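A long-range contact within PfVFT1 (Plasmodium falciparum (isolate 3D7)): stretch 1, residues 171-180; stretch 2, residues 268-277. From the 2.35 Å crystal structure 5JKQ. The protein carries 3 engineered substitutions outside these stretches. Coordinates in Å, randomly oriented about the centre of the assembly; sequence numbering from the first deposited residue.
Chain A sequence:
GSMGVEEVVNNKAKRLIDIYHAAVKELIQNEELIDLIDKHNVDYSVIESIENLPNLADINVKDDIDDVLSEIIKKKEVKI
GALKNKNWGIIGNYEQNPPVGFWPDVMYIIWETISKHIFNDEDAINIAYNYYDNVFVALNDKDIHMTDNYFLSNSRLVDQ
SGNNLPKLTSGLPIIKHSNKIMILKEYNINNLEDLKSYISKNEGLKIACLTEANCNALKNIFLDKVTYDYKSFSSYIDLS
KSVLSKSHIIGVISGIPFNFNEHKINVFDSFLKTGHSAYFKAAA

Stretch 1 (171-180) GLPIIKHSNK
Stretch 2 (268-277) FDSFLKTGHS

The shortest polar contact joins Ser178 to Asp269: Ser178 OG donates to Asp269 OD1 at 2.4 Å, a very short hydrogen bond. Ser178 is in the t rotamer (chi1 -167°), and Asp269 is also t (chi1 -161°, chi2 -25°), which brings its carboxylate nearer the other strand. The same OD1 accepts Phe271 N at 2.9 Å, so one oxygen serves both stretches. The other carboxylate oxygen, Asp269 OD2, makes a salt bridge with Lys180 NZ at 3.5 Å. Lys180 reaches it with chi angles m, t, t, m.

Asn179 is the second polar centre. Its chi1 is m and its chi2 is -92°. Asn179 ND2 donates to Leu272 O at 2.6 Å and to Thr274 OG1 at 3.0 Å, both nearly linear. Asn179 O accepts Ser270 OG at 2.6 Å, with Ser270 in the p rotamer. The bond from Ser270 N to Asn179 O is weak, at 3.4 Å. Ser270 OG in turn accepts Leu272 N at 3.2 Å. One water bridges His177, Thr274 and Asn179. It lies 2.7 Å from His177 NE2 and 2.8 Å from Thr274 OG1, and it donates to Asn179 OD1 at 2.6 Å.

The two strands run antiparallel, with their directions 144° apart and their axes 4.6 Å apart at closest approach. His177 and Thr274 form a hydrogen-bonded pair, CA to CA 5.4 Å. Thr274 N donates to His177 O at 2.8 Å, and His177 N donates to Thr274 O at 3.1 Å. Ile175 pairs with His276, whose N donates to Ile175 O at 2.7 Å and 138°. Between these pairs, Lys176 faces Gly275 with their CA atoms 4.3 Å apart. Farther along, Lys180 pairs with Asp269, CA to CA 4.5 Å. Asn179 N to Leu272 O is weak, at 3.3 Å.

The backbone is extended through most of both strands, for example phi/psi -127/154 at His177 and -114/114 at Thr274. Ser270 (-67/-21) and Phe271 (62/17) break this pattern. Phe271 points away from the first stretch.

His177 (chi1 p, chi2 -101°) and His276 (chi1 m, chi2 -82°) project to the same face of the sheet. A hydrogen bond links His177 ND1 and His276 NE2 at 3.1 Å. The rings meet rim to rim, their centroids 5.2 Å apart and planes at 36°. Thr274, in the m rotamer, places CB over one face of the His177 ring, 3.9 Å from its centroid.

On the other face, Lys176 and Lys273 pack by their aliphatic parts, Lys176 CD to Lys273 CB being 3.9 Å. Gly275 lies close to Pro173, with Gly275 CA 4.1 Å from Pro173 CB. A CB on Gly275 would clash there, at 2.9 Å from Pro173 CB. Pro173 CA also makes a CA-H...O contact with His276 O at 3.3 Å. Ser277 CB packs 3.3 Å from Leu172 O. The two stretches together bury 809 Å².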

# COMPACT_ATOMS: atom_id res chain seq x y z
N GLY A 171 7.22 5.28 -4.90
CA GLY A 171 8.22 4.91 -3.92
C GLY A 171 8.16 3.41 -3.69
O GLY A 171 7.31 2.72 -4.27
N LEU A 172 9.05 2.90 -2.85
CA LEU A 172 9.06 1.48 -2.51
C LEU A 172 7.74 1.04 -1.89
O LEU A 172 7.05 1.85 -1.26
CB LEU A 172 10.20 1.17 -1.53
CG LEU A 172 11.63 1.25 -2.06
CD1 LEU A 172 12.62 1.34 -0.90
CD2 LEU A 172 11.94 0.05 -2.93
N PRO A 173 7.37 -0.24 -2.07
CA PRO A 173 6.25 -0.77 -1.28
C PRO A 173 6.69 -0.96 0.17
O PRO A 173 7.02 -2.07 0.58
CB PRO A 173 5.93 -2.09 -1.98
CG PRO A 173 7.22 -2.51 -2.59
CD PRO A 173 7.92 -1.24 -3.00
N ILE A 174 6.71 0.13 0.93
CA ILE A 174 7.28 0.14 2.27
C ILE A 174 6.49 -0.74 3.24
O ILE A 174 7.04 -1.27 4.21
CB ILE A 174 7.34 1.57 2.85
CG1 ILE A 174 5.96 2.23 2.83
CG2 ILE A 174 8.33 2.42 2.07
CD1 ILE A 174 5.82 3.41 3.78
N ILE A 175 5.19 -0.89 2.97
CA ILE A 175 4.29 -1.62 3.84
C ILE A 175 3.40 -2.54 3.01
O ILE A 175 2.84 -2.13 1.99
CB ILE A 175 3.43 -0.66 4.68
CG1 ILE A 175 4.32 0.16 5.61
CG2 ILE A 175 2.39 -1.42 5.51
CD1 ILE A 175 3.62 1.34 6.27
N LYS A 176 3.28 -3.79 3.46
CA LYS A 176 2.50 -4.80 2.76
C LYS A 176 1.48 -5.45 3.69
O LYS A 176 1.64 -5.43 4.91
CB LYS A 176 3.41 -5.88 2.17
CG LYS A 176 4.61 -5.35 1.41
CD LYS A 176 5.43 -6.50 0.85
CE LYS A 176 6.79 -6.04 0.34
NZ LYS A 176 7.01 -6.43 -1.08
N HIS A 177 0.43 -6.02 3.10
CA HIS A 177 -0.41 -6.98 3.80
C HIS A 177 -0.51 -8.23 2.95
O HIS A 177 -0.33 -8.18 1.73
CB HIS A 177 -1.80 -6.39 4.11
CG HIS A 177 -2.72 -6.32 2.93
ND1 HIS A 177 -2.94 -5.16 2.22
CD2 HIS A 177 -3.51 -7.26 2.36
CE1 HIS A 177 -3.81 -5.39 1.26
NE2 HIS A 177 -4.17 -6.66 1.32
N SER A 178 -0.76 -9.37 3.59
CA SER A 178 -0.77 -10.65 2.90
C SER A 178 -2.18 -11.06 2.48
O SER A 178 -3.16 -10.48 2.94
CB SER A 178 -0.15 -11.73 3.78
OG SER A 178 0.11 -12.90 3.03
N ASN A 179 -2.25 -12.05 1.60
CA ASN A 179 -3.53 -12.58 1.13
C ASN A 179 -3.72 -14.03 1.57
O ASN A 179 -2.95 -14.91 1.18
CB ASN A 179 -3.60 -12.48 -0.40
CG ASN A 179 -3.58 -11.04 -0.88
OD1 ASN A 179 -4.62 -10.42 -1.05
ND2 ASN A 179 -2.38 -10.51 -1.09
N LYS A 180 -4.74 -14.26 2.38
CA LYS A 180 -5.02 -15.60 2.88
C LYS A 180 -5.97 -16.32 1.93
O LYS A 180 -6.74 -15.70 1.20
CB LYS A 180 -5.61 -15.53 4.29
CG LYS A 180 -4.75 -14.72 5.26
CD LYS A 180 -5.30 -14.77 6.67
CE LYS A 180 -4.52 -13.86 7.60
NZ LYS A 180 -3.07 -14.20 7.65
N PHE A 268 -4.94 -20.79 5.09
CA PHE A 268 -3.49 -20.67 5.14
C PHE A 268 -3.04 -19.38 4.46
O PHE A 268 -3.71 -18.87 3.56
CB PHE A 268 -2.82 -21.88 4.50
CG PHE A 268 -3.21 -22.10 3.06
CD1 PHE A 268 -2.52 -21.46 2.04
CD2 PHE A 268 -4.25 -22.96 2.73
CE1 PHE A 268 -2.87 -21.66 0.72
CE2 PHE A 268 -4.60 -23.16 1.40
CZ PHE A 268 -3.91 -22.51 0.40
N ASP A 269 -1.90 -18.86 4.90
CA ASP A 269 -1.33 -17.64 4.35
C ASP A 269 -0.49 -17.97 3.12
O ASP A 269 0.55 -18.62 3.23
CB ASP A 269 -0.49 -16.91 5.41
CG ASP A 269 -0.26 -15.45 5.08
OD1 ASP A 269 -0.31 -15.08 3.88
OD2 ASP A 269 -0.03 -14.66 6.02
N SER A 270 -0.94 -17.52 1.95
CA SER A 270 -0.22 -17.75 0.71
C SER A 270 1.10 -16.99 0.67
O SER A 270 2.00 -17.33 -0.09
CB SER A 270 -1.07 -17.34 -0.49
OG SER A 270 -1.27 -15.94 -0.51
N PHE A 271 1.19 -15.95 1.50
CA PHE A 271 2.33 -15.03 1.52
C PHE A 271 2.49 -14.30 0.19
O PHE A 271 3.54 -13.73 -0.09
CB PHE A 271 3.62 -15.78 1.89
CG PHE A 271 3.60 -16.36 3.28
CD1 PHE A 271 3.29 -15.57 4.37
CD2 PHE A 271 3.90 -17.70 3.49
CE1 PHE A 271 3.27 -16.09 5.64
CE2 PHE A 271 3.89 -18.23 4.77
CZ PHE A 271 3.58 -17.42 5.84
N LEU A 272 1.44 -14.33 -0.63
CA LEU A 272 1.36 -13.48 -1.81
C LEU A 272 0.92 -12.10 -1.34
O LEU A 272 -0.24 -11.90 -0.96
CB LEU A 272 0.38 -14.05 -2.84
CG LEU A 272 0.78 -15.40 -3.44
CD1 LEU A 272 -0.41 -16.04 -4.14
CD2 LEU A 272 1.95 -15.25 -4.40
N LYS A 273 1.84 -11.14 -1.37
CA LYS A 273 1.62 -9.86 -0.70
C LYS A 273 1.01 -8.79 -1.60
O LYS A 273 1.15 -8.82 -2.82
CB LYS A 273 2.94 -9.34 -0.13
CG LYS A 273 3.66 -10.33 0.77
CD LYS A 273 2.75 -10.84 1.88
CE LYS A 273 3.51 -11.73 2.86
NZ LYS A 273 4.02 -10.97 4.02
N THR A 274 0.32 -7.86 -0.96
CA THR A 274 -0.19 -6.66 -1.61
C THR A 274 0.54 -5.46 -1.01
O THR A 274 0.39 -5.17 0.17
CB THR A 274 -1.72 -6.52 -1.42
OG1 THR A 274 -2.39 -7.64 -2.00
CG2 THR A 274 -2.24 -5.23 -2.06
N GLY A 275 1.34 -4.79 -1.83
CA GLY A 275 2.16 -3.69 -1.36
C GLY A 275 1.43 -2.36 -1.33
O GLY A 275 0.46 -2.15 -2.06
N HIS A 276 1.91 -1.47 -0.47
CA HIS A 276 1.41 -0.09 -0.39
C HIS A 276 2.56 0.89 -0.57
O HIS A 276 3.63 0.70 -0.00
CB HIS A 276 0.72 0.16 0.95
CG HIS A 276 -0.42 -0.77 1.24
ND1 HIS A 276 -1.68 -0.58 0.72
CD2 HIS A 276 -0.48 -1.89 1.99
CE1 HIS A 276 -2.47 -1.54 1.14
NE2 HIS A 276 -1.77 -2.35 1.92
N SER A 277 2.34 1.93 -1.37
CA SER A 277 3.38 2.92 -1.62
C SER A 277 2.81 4.32 -1.85
O SER A 277 1.63 4.49 -2.16
CB SER A 277 4.22 2.50 -2.83
OG SER A 277 3.41 2.25 -3.95
O HOH W 1 -4.97 -7.86 -1.01